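Local coordinates for protein TarM (Staphylococcus aureus subsp. aureus 21178, PDB 4X7R) that is a glycosyltransferase of the GT-B clan, modelled here with uridine-5'-diphosphate and a sulfated glycan bound, at residues E71-I76 and C207-E212; V39-K44 and P228-K233; Y439-H444 and A450-Q455. The protein carries 1 engineered substitution. All coordinates share one frame; numbering follows the deposited sequence.

Contact 1: residues E71-I76 and C207-E212; sequences EYFKQI and CVYYLE
Y72 and Y210 both hold their CG atoms anti to the backbone nitrogen (chi1 169° and 166°). From helices 69-78 and 203-214, the two side chains slide past each other in opposite directions. CE1 of Y210 comes up to the root of the other tyrosine, 3.5 Å from CB of Y72. The next Y210 atom along, CD1, lies 3.7 Å from CD2 of Y72. The ring centroids are 5.4 Å apart and the planes are inclined at 51°, so the pair is neither a parallel stack nor a T-shaped one.

One residue along each helix, a looser aromatic contact forms. CZ of F73 meets CE2 of Y209 at 4.0 Å, with each atom at the edge of the other ring and near its plane. F73 turns its ring beside its own backbone nitrogen. CD2 of Y72 lies over the centre of that ring, 3.6 Å above the plane. I76 CD1, one turn on, covers a face of the Y72 ring nearer its rim. No hydrogen bond crosses between the segments. Between them the contact is made by aromatic side chains. K213 and L206 of helix 203-214 extend it, touching Y72 and F73.

This is plain helix packing. Helix 69-78 follows strand 66-68, the end strand of the parallel sheet. Helix 203-214 leads from the long antiparallel sheet into strand 221-225 of the parallel one. F73 also touches Y176 and I177 of strand 175-182, while Y210 rests on V39 of strand 36-40. The helix pair thus touches strands of both the N-terminal parallel sheet and the antiparallel sheet.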
loop_
_atom_site.group_PDB
_atom_site.type_symbol
_atom_site.label_atom_id
_atom_site.label_comp_id
_atom_site.label_asym_id
_atom_site.label_seq_id
_atom_site.Cartn_x
_atom_site.Cartn_y
_atom_site.Cartn_z
ATOM N N GLU A 71 17.312 6.293 0.956
ATOM C CA GLU A 71 17.889 6.590 -0.372
ATOM C C GLU A 71 18.595 7.932 -0.417
ATOM O O GLU A 71 19.630 8.037 -1.051
ATOM C CB GLU A 71 16.815 6.526 -1.482
ATOM C CG GLU A 71 16.308 5.116 -1.731
ATOM C CD GLU A 71 17.288 4.145 -2.366
ATOM O OE1 GLU A 71 18.074 4.575 -3.242
ATOM O OE2 GLU A 71 17.251 2.948 -2.003
ATOM N N TYR A 72 18.038 8.946 0.252
ATOM C CA TYR A 72 18.608 10.290 0.328
ATOM C C TYR A 72 20.009 10.248 0.982
ATOM O O TYR A 72 20.949 10.823 0.438
ATOM C CB TYR A 72 17.657 11.192 1.128
ATOM C CG TYR A 72 18.226 12.540 1.518
ATOM C CD1 TYR A 72 18.326 13.574 0.586
ATOM C CD2 TYR A 72 18.619 12.800 2.826
ATOM C CE1 TYR A 72 18.868 14.814 0.937
ATOM C CE2 TYR A 72 19.133 14.041 3.195
ATOM C CZ TYR A 72 19.252 15.049 2.249
ATOM O OH TYR A 72 19.752 16.276 2.610
ATOM N N PHE A 73 20.145 9.575 2.154
ATOM C CA PHE A 73 21.447 9.513 2.820
ATOM C C PHE A 73 22.388 8.540 2.125
ATOM O O PHE A 73 23.596 8.744 2.160
ATOM C CB PHE A 73 21.284 9.152 4.306
ATOM C CG PHE A 73 20.537 10.198 5.095
ATOM C CD1 PHE A 73 21.115 11.438 5.357
ATOM C CD2 PHE A 73 19.246 9.961 5.544
ATOM C CE1 PHE A 73 20.434 12.398 6.107
ATOM C CE2 PHE A 73 18.558 10.928 6.276
ATOM C CZ PHE A 73 19.158 12.138 6.554
ATOM N N LYS A 74 21.832 7.480 1.486
ATOM C CA LYS A 74 22.612 6.495 0.737
ATOM C C LYS A 74 23.278 7.177 -0.462
ATOM O O LYS A 74 24.449 6.937 -0.718
ATOM C CB LYS A 74 21.706 5.339 0.285
ATOM C CG LYS A 74 22.396 4.215 -0.486
ATOM C CD LYS A 74 21.392 3.100 -0.689
ATOM C CE LYS A 74 21.943 1.953 -1.482
ATOM N NZ LYS A 74 21.167 0.713 -1.225
ATOM N N GLN A 75 22.526 8.044 -1.176
ATOM C CA GLN A 75 22.994 8.803 -2.335
ATOM C C GLN A 75 24.091 9.773 -1.953
ATOM O O GLN A 75 25.072 9.857 -2.678
ATOM C CB GLN A 75 21.838 9.502 -3.029
ATOM C CG GLN A 75 21.032 8.578 -3.948
ATOM C CD GLN A 75 19.633 9.082 -4.303
ATOM O OE1 GLN A 75 19.214 10.208 -3.976
ATOM N NE2 GLN A 75 18.868 8.228 -4.971
ATOM N N ILE A 76 23.985 10.449 -0.792
ATOM C CA ILE A 76 25.037 11.350 -0.274
ATOM C C ILE A 76 26.295 10.514 0.007
ATOM O O ILE A 76 27.378 10.881 -0.415
ATOM C CB ILE A 76 24.557 12.146 0.976
ATOM C CG1 ILE A 76 23.451 13.157 0.585
ATOM C CG2 ILE A 76 25.719 12.880 1.657
ATOM C CD1 ILE A 76 22.484 13.509 1.744
ATOM N N CYS A 207 13.139 11.093 10.331
ATOM C CA CYS A 207 12.159 11.423 9.276
ATOM C C CYS A 207 11.696 12.851 9.295
ATOM O O CYS A 207 11.555 13.445 8.238
ATOM C CB CYS A 207 10.999 10.445 9.303
ATOM S SG CYS A 207 11.487 8.764 8.870
ATOM N N VAL A 208 11.563 13.444 10.488
ATOM C CA VAL A 208 11.198 14.860 10.615
ATOM C C VAL A 208 12.334 15.733 10.057
ATOM O O VAL A 208 12.073 16.660 9.290
ATOM C CB VAL A 208 10.813 15.225 12.073
ATOM C CG1 VAL A 208 10.839 16.740 12.300
ATOM C CG2 VAL A 208 9.453 14.632 12.435
ATOM N N TYR A 209 13.600 15.408 10.414
ATOM C CA TYR A 209 14.768 16.137 9.915
ATOM C C TYR A 209 14.797 16.062 8.395
ATOM O O TYR A 209 14.963 17.083 7.734
ATOM C CB TYR A 209 16.060 15.553 10.512
ATOM C CG TYR A 209 17.330 16.048 9.843
ATOM C CD1 TYR A 209 17.878 17.289 10.168
ATOM C CD2 TYR A 209 18.029 15.243 8.940
ATOM C CE1 TYR A 209 19.076 17.724 9.591
ATOM C CE2 TYR A 209 19.203 15.684 8.331
ATOM C CZ TYR A 209 19.729 16.920 8.667
ATOM O OH TYR A 209 20.876 17.344 8.034
ATOM N N TYR A 210 14.635 14.847 7.857
ATOM C CA TYR A 210 14.654 14.560 6.424
ATOM C C TYR A 210 13.672 15.439 5.635
ATOM O O TYR A 210 14.072 16.062 4.648
ATOM C CB TYR A 210 14.405 13.052 6.186
ATOM C CG TYR A 210 14.086 12.716 4.746
ATOM C CD1 TYR A 210 15.004 12.969 3.728
ATOM C CD2 TYR A 210 12.882 12.105 4.403
ATOM C CE1 TYR A 210 14.723 12.655 2.405
ATOM C CE2 TYR A 210 12.597 11.775 3.078
ATOM C CZ TYR A 210 13.526 12.047 2.087
ATOM O OH TYR A 210 13.294 11.693 0.791
ATOM N N LEU A 211 12.404 15.531 6.109
ATOM C CA LEU A 211 11.365 16.368 5.497
ATOM C C LEU A 211 11.729 17.846 5.531
ATOM O O LEU A 211 11.374 18.565 4.617
ATOM C CB LEU A 211 10.008 16.158 6.180
ATOM C CG LEU A 211 9.360 14.789 5.975
ATOM C CD1 LEU A 211 8.124 14.652 6.858
ATOM C CD2 LEU A 211 9.014 14.555 4.484
ATOM N N GLU A 212 12.411 18.299 6.595
ATOM C CA GLU A 212 12.834 19.701 6.726
ATOM C C GLU A 212 13.975 19.993 5.745
ATOM O O GLU A 212 14.062 21.105 5.239
ATOM C CB GLU A 212 13.256 20.008 8.168
ATOM C CG GLU A 212 12.088 20.011 9.138
ATOM C CD GLU A 212 12.443 19.906 10.606
ATOM O OE1 GLU A 212 13.609 19.584 10.934
ATOM O OE2 GLU A 212 11.532 20.109 11.436
#

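Contact 2: residues V39-K44 and P228-K233; sequences VTFDYK and PGSFPK. With SUS (2-deoxy-3,6-di-O-sulfo-2-(sulfoamino)-alpha-D-glucopyranose), chain C.
The F41 ring carries the side chain of K233 on one face, with CD 3.6 Å from the ring centroid and only 6° off the ring normal. This is a CH-pi contact in the N-terminal Rossmann-like domain of the GT-B fold. F41 comes just after strand 36-40, and K233 is on helix 231-235, which follows strand 221-225. S230 OG approaches the same ring obliquely, 3.8 Å from CD2 of F41.

The two segments line the glycan pocket. The K233 chain runs nearly straight across the phenyl face, then bends at its last torsion (chi4 96°). The bend brings NZ to the N-sulfo group of the SUS sugar, where it donates a hydrogen bond to O2S at 2.8 Å. A salt bridge to the sulfate of the neighbouring IDS sugar gives NZ a second anionic partner. F41 thus supports the aliphatic part of the lysine while the ammonium end faces the N-sulfo group of SUS and the sulfate of IDS. H9 adds a hydrogen bond to SUS from ND1.

The 3-O-sulfate lies against G229 and S230. Its O8S is 2.8 Å from S230 OG, and its O7S is 3.0 Å from CA of G229.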
loop_
_atom_site.group_PDB
_atom_site.type_symbol
_atom_site.label_atom_id
_atom_site.label_comp_id
_atom_site.label_asym_id
_atom_site.label_seq_id
_atom_site.Cartn_x
_atom_site.Cartn_y
_atom_site.Cartn_z
ATOM N N VAL A 39 6.851 10.658 -1.109
ATOM C CA VAL A 39 7.897 10.529 -0.072
ATOM C C VAL A 39 7.594 9.258 0.731
ATOM O O VAL A 39 6.491 9.133 1.263
ATOM C CB VAL A 39 7.986 11.762 0.858
ATOM C CG1 VAL A 39 9.150 11.620 1.851
ATOM C CG2 VAL A 39 8.082 13.062 0.050
ATOM N N THR A 40 8.553 8.313 0.785
ATOM C CA THR A 40 8.450 7.064 1.545
ATOM C C THR A 40 9.487 7.044 2.672
ATOM O O THR A 40 10.446 7.819 2.637
ATOM C CB THR A 40 8.489 5.830 0.648
ATOM O OG1 THR A 40 9.770 5.742 0.008
ATOM C CG2 THR A 40 7.348 5.809 -0.367
ATOM N N PHE A 41 9.277 6.169 3.687
ATOM C CA PHE A 41 10.123 6.111 4.874
ATOM C C PHE A 41 10.669 4.725 5.188
ATOM O O PHE A 41 11.468 4.597 6.098
ATOM C CB PHE A 41 9.369 6.720 6.096
ATOM C CG PHE A 41 8.842 8.120 5.836
ATOM C CD1 PHE A 41 9.680 9.226 5.934
ATOM C CD2 PHE A 41 7.504 8.327 5.487
ATOM C CE1 PHE A 41 9.201 10.520 5.668
ATOM C CE2 PHE A 41 7.029 9.612 5.212
ATOM C CZ PHE A 41 7.882 10.704 5.296
ATOM N N ASP A 42 10.296 3.698 4.427
ATOM C CA ASP A 42 10.804 2.362 4.705
ATOM C C ASP A 42 12.183 2.148 4.066
ATOM O O ASP A 42 12.629 2.917 3.201
ATOM C CB ASP A 42 9.826 1.300 4.147
ATOM C CG ASP A 42 9.766 1.321 2.633
ATOM O OD1 ASP A 42 9.718 2.430 2.057
ATOM O OD2 ASP A 42 9.745 0.231 2.025
ATOM N N TYR A 43 12.786 1.024 4.423
ATOM C CA TYR A 43 14.063 0.599 3.913
ATOM C C TYR A 43 13.846 -0.592 2.996
ATOM O O TYR A 43 13.252 -1.594 3.396
ATOM C CB TYR A 43 15.018 0.199 5.079
ATOM C CG TYR A 43 16.331 -0.315 4.533
ATOM C CD1 TYR A 43 17.284 0.562 4.021
ATOM C CD2 TYR A 43 16.569 -1.683 4.416
ATOM C CE1 TYR A 43 18.473 0.090 3.470
ATOM C CE2 TYR A 43 17.741 -2.169 3.846
ATOM C CZ TYR A 43 18.698 -1.280 3.388
ATOM O OH TYR A 43 19.830 -1.764 2.787
ATOM N N LYS A 44 14.347 -0.495 1.781
ATOM C CA LYS A 44 14.375 -1.612 0.832
ATOM C C LYS A 44 15.780 -1.601 0.248
ATOM O O LYS A 44 16.333 -0.527 0.021
ATOM C CB LYS A 44 13.346 -1.450 -0.306
ATOM C CG LYS A 44 11.919 -1.789 0.095
ATOM C CD LYS A 44 11.017 -1.915 -1.146
ATOM C CE LYS A 44 9.592 -2.280 -0.764
ATOM N NZ LYS A 44 8.841 -1.110 -0.238
ATOM N N PRO A 228 -1.772 7.086 7.154
ATOM C CA PRO A 228 -2.170 7.642 8.473
ATOM C C PRO A 228 -1.121 7.540 9.576
ATOM O O PRO A 228 -0.966 8.471 10.378
ATOM C CB PRO A 228 -3.460 6.879 8.811
ATOM C CG PRO A 228 -3.400 5.613 7.986
ATOM C CD PRO A 228 -2.691 6.009 6.713
ATOM N N GLY A 229 -0.403 6.415 9.618
ATOM C CA GLY A 229 0.639 6.218 10.617
ATOM C C GLY A 229 1.818 7.157 10.399
ATOM O O GLY A 229 2.606 7.384 11.325
ATOM N N SER A 230 1.931 7.735 9.169
ATOM C CA SER A 230 2.986 8.692 8.822
ATOM C C SER A 230 2.679 10.127 9.222
ATOM O O SER A 230 3.565 10.971 9.122
ATOM C CB SER A 230 3.299 8.642 7.326
ATOM O OG SER A 230 4.216 7.578 7.136
ATOM N N PHE A 231 1.437 10.413 9.673
ATOM C CA PHE A 231 1.030 11.777 10.035
ATOM C C PHE A 231 1.979 12.489 11.000
ATOM O O PHE A 231 2.296 13.644 10.699
ATOM C CB PHE A 231 -0.437 11.857 10.490
ATOM C CG PHE A 231 -0.944 13.251 10.759
ATOM C CD1 PHE A 231 -1.450 14.035 9.730
ATOM C CD2 PHE A 231 -0.969 13.763 12.056
ATOM C CE1 PHE A 231 -1.967 15.306 9.996
ATOM C CE2 PHE A 231 -1.481 15.036 12.318
ATOM C CZ PHE A 231 -1.962 15.801 11.288
ATOM N N PRO A 232 2.473 11.855 12.105
ATOM C CA PRO A 232 3.438 12.560 12.991
ATOM C C PRO A 232 4.712 13.059 12.310
ATOM O O PRO A 232 5.220 14.090 12.720
ATOM C CB PRO A 232 3.762 11.527 14.083
ATOM C CG PRO A 232 2.552 10.593 14.088
ATOM C CD PRO A 232 2.177 10.496 12.629
ATOM N N LYS A 233 5.203 12.380 11.257
ATOM C CA LYS A 233 6.399 12.853 10.518
ATOM C C LYS A 233 6.167 14.215 9.920
ATOM O O LYS A 233 7.020 15.093 10.090
ATOM C CB LYS A 233 6.859 11.856 9.455
ATOM C CG LYS A 233 7.227 10.512 10.059
ATOM C CD LYS A 233 7.371 9.467 9.007
ATOM C CE LYS A 233 7.936 8.210 9.604
ATOM N NZ LYS A 233 6.866 7.248 9.953
HETATM N N2 SUS C . 6.706 3.559 10.234
HETATM C C1 SUS C . 6.587 1.213 10.972
HETATM S S1 SUS C . 8.182 3.874 9.320
HETATM C C2 SUS C . 6.201 2.215 9.899
HETATM S S2 SUS C . 4.532 -3.142 8.180
HETATM C C3 SUS C . 4.669 2.223 9.708
HETATM O O3 SUS C . 4.295 3.091 8.618
HETATM S S3 SUS C . 3.489 4.351 8.928
HETATM C C4 SUS C . 4.093 0.818 9.480
HETATM O O4 SUS C . 2.690 0.967 9.568
HETATM C C5 SUS C . 4.628 -0.175 10.572
HETATM O O5 SUS C . 6.084 -0.104 10.623
HETATM C C6 SUS C . 4.339 -1.644 10.270
HETATM O O6 SUS C . 4.929 -1.939 9.017
HETATM O O1S SUS C . 7.834 3.983 7.837
HETATM O O2S SUS C . 8.755 5.174 9.864
HETATM O O3S SUS C . 9.182 2.736 9.514
HETATM O O4S SUS C . 5.186 -2.994 6.802
HETATM O O5S SUS C . 5.017 -4.411 8.884
HETATM O O6S SUS C . 3.009 -3.187 8.013
HETATM O O7S SUS C . 2.230 3.907 9.646
HETATM O O8S SUS C . 3.102 5.094 7.649
HETATM O O9S SUS C . 4.290 5.283 9.831
#

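Contact 3: residues Y439-H444 and A450-Q455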
loop_
_atom_site.group_PDB
_atom_site.type_symbol
_atom_site.label_atom_id
_atom_site.label_comp_id
_atom_site.label_asym_id
_atom_site.label_seq_id
_atom_site.Cartn_x
_atom_site.Cartn_y
_atom_site.Cartn_z
ATOM N N TYR A 439 -27.042 -2.289 -7.911
ATOM C CA TYR A 439 -27.858 -2.559 -6.730
ATOM C C TYR A 439 -27.121 -2.297 -5.431
ATOM O O TYR A 439 -25.950 -2.688 -5.284
ATOM C CB TYR A 439 -28.399 -4.002 -6.738
ATOM C CG TYR A 439 -29.401 -4.307 -7.833
ATOM C CD1 TYR A 439 -30.655 -3.699 -7.852
ATOM C CD2 TYR A 439 -29.132 -5.273 -8.801
ATOM C CE1 TYR A 439 -31.592 -3.998 -8.846
ATOM C CE2 TYR A 439 -30.074 -5.603 -9.780
ATOM C CZ TYR A 439 -31.293 -4.950 -9.809
ATOM O OH TYR A 439 -32.201 -5.260 -10.796
ATOM N N LEU A 440 -27.824 -1.631 -4.491
ATOM C CA LEU A 440 -27.381 -1.359 -3.124
ATOM C C LEU A 440 -28.111 -2.353 -2.245
ATOM O O LEU A 440 -29.349 -2.327 -2.154
ATOM C CB LEU A 440 -27.708 0.077 -2.684
ATOM C CG LEU A 440 -26.777 1.158 -3.205
ATOM C CD1 LEU A 440 -27.347 2.539 -2.920
ATOM C CD2 LEU A 440 -25.352 0.997 -2.635
ATOM N N ILE A 441 -27.357 -3.283 -1.662
ATOM C CA ILE A 441 -27.915 -4.350 -0.825
ATOM C C ILE A 441 -27.795 -3.997 0.652
ATOM O O ILE A 441 -26.753 -3.507 1.089
ATOM C CB ILE A 441 -27.225 -5.712 -1.166
ATOM C CG1 ILE A 441 -27.299 -6.064 -2.673
ATOM C CG2 ILE A 441 -27.682 -6.877 -0.266
ATOM C CD1 ILE A 441 -28.686 -6.041 -3.337
ATOM N N GLU A 442 -28.856 -4.268 1.420
ATOM C CA GLU A 442 -28.876 -4.077 2.863
ATOM C C GLU A 442 -27.719 -4.901 3.429
ATOM O O GLU A 442 -27.578 -6.071 3.065
ATOM C CB GLU A 442 -30.224 -4.543 3.433
ATOM C CG GLU A 442 -30.486 -4.083 4.855
ATOM C CD GLU A 442 -31.606 -4.809 5.575
ATOM O OE1 GLU A 442 -32.268 -5.676 4.956
ATOM O OE2 GLU A 442 -31.813 -4.514 6.773
ATOM N N ASN A 443 -26.814 -4.250 4.196
ATOM C CA ASN A 443 -25.614 -4.862 4.774
ATOM C C ASN A 443 -25.909 -6.175 5.504
ATOM O O ASN A 443 -26.846 -6.233 6.309
ATOM C CB ASN A 443 -24.876 -3.879 5.687
ATOM C CG ASN A 443 -23.531 -4.384 6.140
ATOM O OD1 ASN A 443 -22.858 -5.122 5.438
ATOM N ND2 ASN A 443 -23.107 -4.004 7.327
ATOM N N HIS A 444 -25.109 -7.226 5.186
ATOM C CA HIS A 444 -25.177 -8.615 5.682
ATOM C C HIS A 444 -26.205 -9.487 4.959
ATOM O O HIS A 444 -26.104 -10.711 5.040
ATOM C CB HIS A 444 -25.358 -8.708 7.212
ATOM C CG HIS A 444 -24.173 -8.237 7.994
ATOM N ND1 HIS A 444 -24.147 -6.978 8.588
ATOM C CD2 HIS A 444 -22.997 -8.864 8.239
ATOM C CE1 HIS A 444 -22.964 -6.886 9.178
ATOM N NE2 HIS A 444 -22.234 -7.994 8.995
ATOM N N ALA A 450 -27.507 -12.436 -3.364
ATOM C CA ALA A 450 -27.495 -13.610 -4.241
ATOM C C ALA A 450 -28.620 -13.482 -5.288
ATOM O O ALA A 450 -28.384 -13.756 -6.465
ATOM C CB ALA A 450 -27.672 -14.883 -3.424
ATOM N N ASP A 451 -29.806 -12.989 -4.863
ATOM C CA ASP A 451 -30.972 -12.755 -5.722
ATOM C C ASP A 451 -30.690 -11.720 -6.811
ATOM O O ASP A 451 -31.062 -11.939 -7.964
ATOM C CB ASP A 451 -32.196 -12.314 -4.890
ATOM C CG ASP A 451 -32.922 -13.426 -4.145
ATOM O OD1 ASP A 451 -32.722 -14.618 -4.500
ATOM O OD2 ASP A 451 -33.716 -13.106 -3.229
ATOM N N LYS A 452 -30.026 -10.603 -6.450
ATOM C CA LYS A 452 -29.711 -9.523 -7.393
ATOM C C LYS A 452 -28.638 -9.906 -8.395
ATOM O O LYS A 452 -28.725 -9.497 -9.554
ATOM C CB LYS A 452 -29.411 -8.190 -6.682
ATOM C CG LYS A 452 -30.593 -7.668 -5.848
ATOM C CD LYS A 452 -31.791 -7.177 -6.654
ATOM C CE LYS A 452 -33.025 -7.000 -5.795
ATOM N NZ LYS A 452 -32.898 -5.868 -4.840
ATOM N N ILE A 453 -27.659 -10.726 -7.971
ATOM C CA ILE A 453 -26.602 -11.245 -8.839
ATOM C C ILE A 453 -27.268 -12.145 -9.891
ATOM O O ILE A 453 -27.000 -11.974 -11.083
ATOM C CB ILE A 453 -25.492 -11.966 -8.020
ATOM C CG1 ILE A 453 -24.589 -10.933 -7.303
ATOM C CG2 ILE A 453 -24.653 -12.924 -8.903
ATOM C CD1 ILE A 453 -23.876 -11.457 -6.059
ATOM N N LEU A 454 -28.191 -13.041 -9.444
ATOM C CA LEU A 454 -28.929 -13.968 -10.300
ATOM C C LEU A 454 -29.777 -13.251 -11.345
ATOM O O LEU A 454 -29.701 -13.613 -12.514
ATOM C CB LEU A 454 -29.760 -14.956 -9.474
ATOM C CG LEU A 454 -28.979 -16.084 -8.812
ATOM C CD1 LEU A 454 -29.725 -16.628 -7.617
ATOM C CD2 LEU A 454 -28.653 -17.186 -9.799
ATOM N N GLN A 455 -30.539 -12.209 -10.943
ATOM C CA GLN A 455 -31.340 -11.380 -11.857
ATOM C C GLN A 455 -30.406 -10.776 -12.921
ATOM O O GLN A 455 -30.655 -10.921 -14.113
ATOM C CB GLN A 455 -32.035 -10.223 -11.103
ATOM C CG GLN A 455 -33.197 -10.612 -10.194
ATOM C CD GLN A 455 -33.715 -9.437 -9.384
ATOM O OE1 GLN A 455 -33.851 -8.305 -9.875
ATOM N NE2 GLN A 455 -34.043 -9.686 -8.123
HETATM O O HOH W 1 -31.153 -3.707 -3.975
#
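Strand 439-441 and helix 450-455 run nearly antiparallel, at 163°, with their axes 9.9 Å apart at the closest. K452 makes most of the contact, touching Y439 and I441. It crosses the Y439 ring at about a right angle and sets CD over the ring centre, 3.6 Å from the centroid and 1° off the normal. This is a CH-pi contact. CB of K452 meets CD2 of Y439 at 3.6 Å, and CG packs on CD1 of I441 at 3.5 Å.

The lysine chain bends at its second torsion (chi2 -70°) and again at its last. Its methylenes lie against both side chains. Its end reaches a water 2.9 Å from NZ, and that water donates to the carbonyl O of L440. The charged end is thus tied to the strand backbone. At the far end of the tyrosine, OE1 of Q455 stands 3.6 Å from OH of Y439.

F466 meets the Y439 ring edge-to-face, and A450 and I453 of the helix pack on helix 333-346. Strand 438-441 is the last of a parallel sheet, and helix 446-457 runs back along it. Such a beta-alpha unit is characteristic of the Rossmann-like C-terminal domain of GT-B glycosyltransferases.

Overall arrangement
Contacts 1 and 2 are neighbours, with centres 12 Å apart. Helix 203-214 joins them: C207 SG lies 3.5 Å from CD1 of F41, and L211 CD1 lies 3.4 Å from the carbonyl O of K233. Helix 203-214 therefore backs the segments that line the glycan pocket. Contact 2 touches the glycan directly, while the Y210 side chain of contact 1 stays about 10 Å from the SUS sugar. Contact 3 is in the other parallel-sheet domain. Its centre is 39 Å from that of contact 2 and 50 Å from that of contact 1. Contacts 1 and 3 lie on opposite sides of the chain's centre.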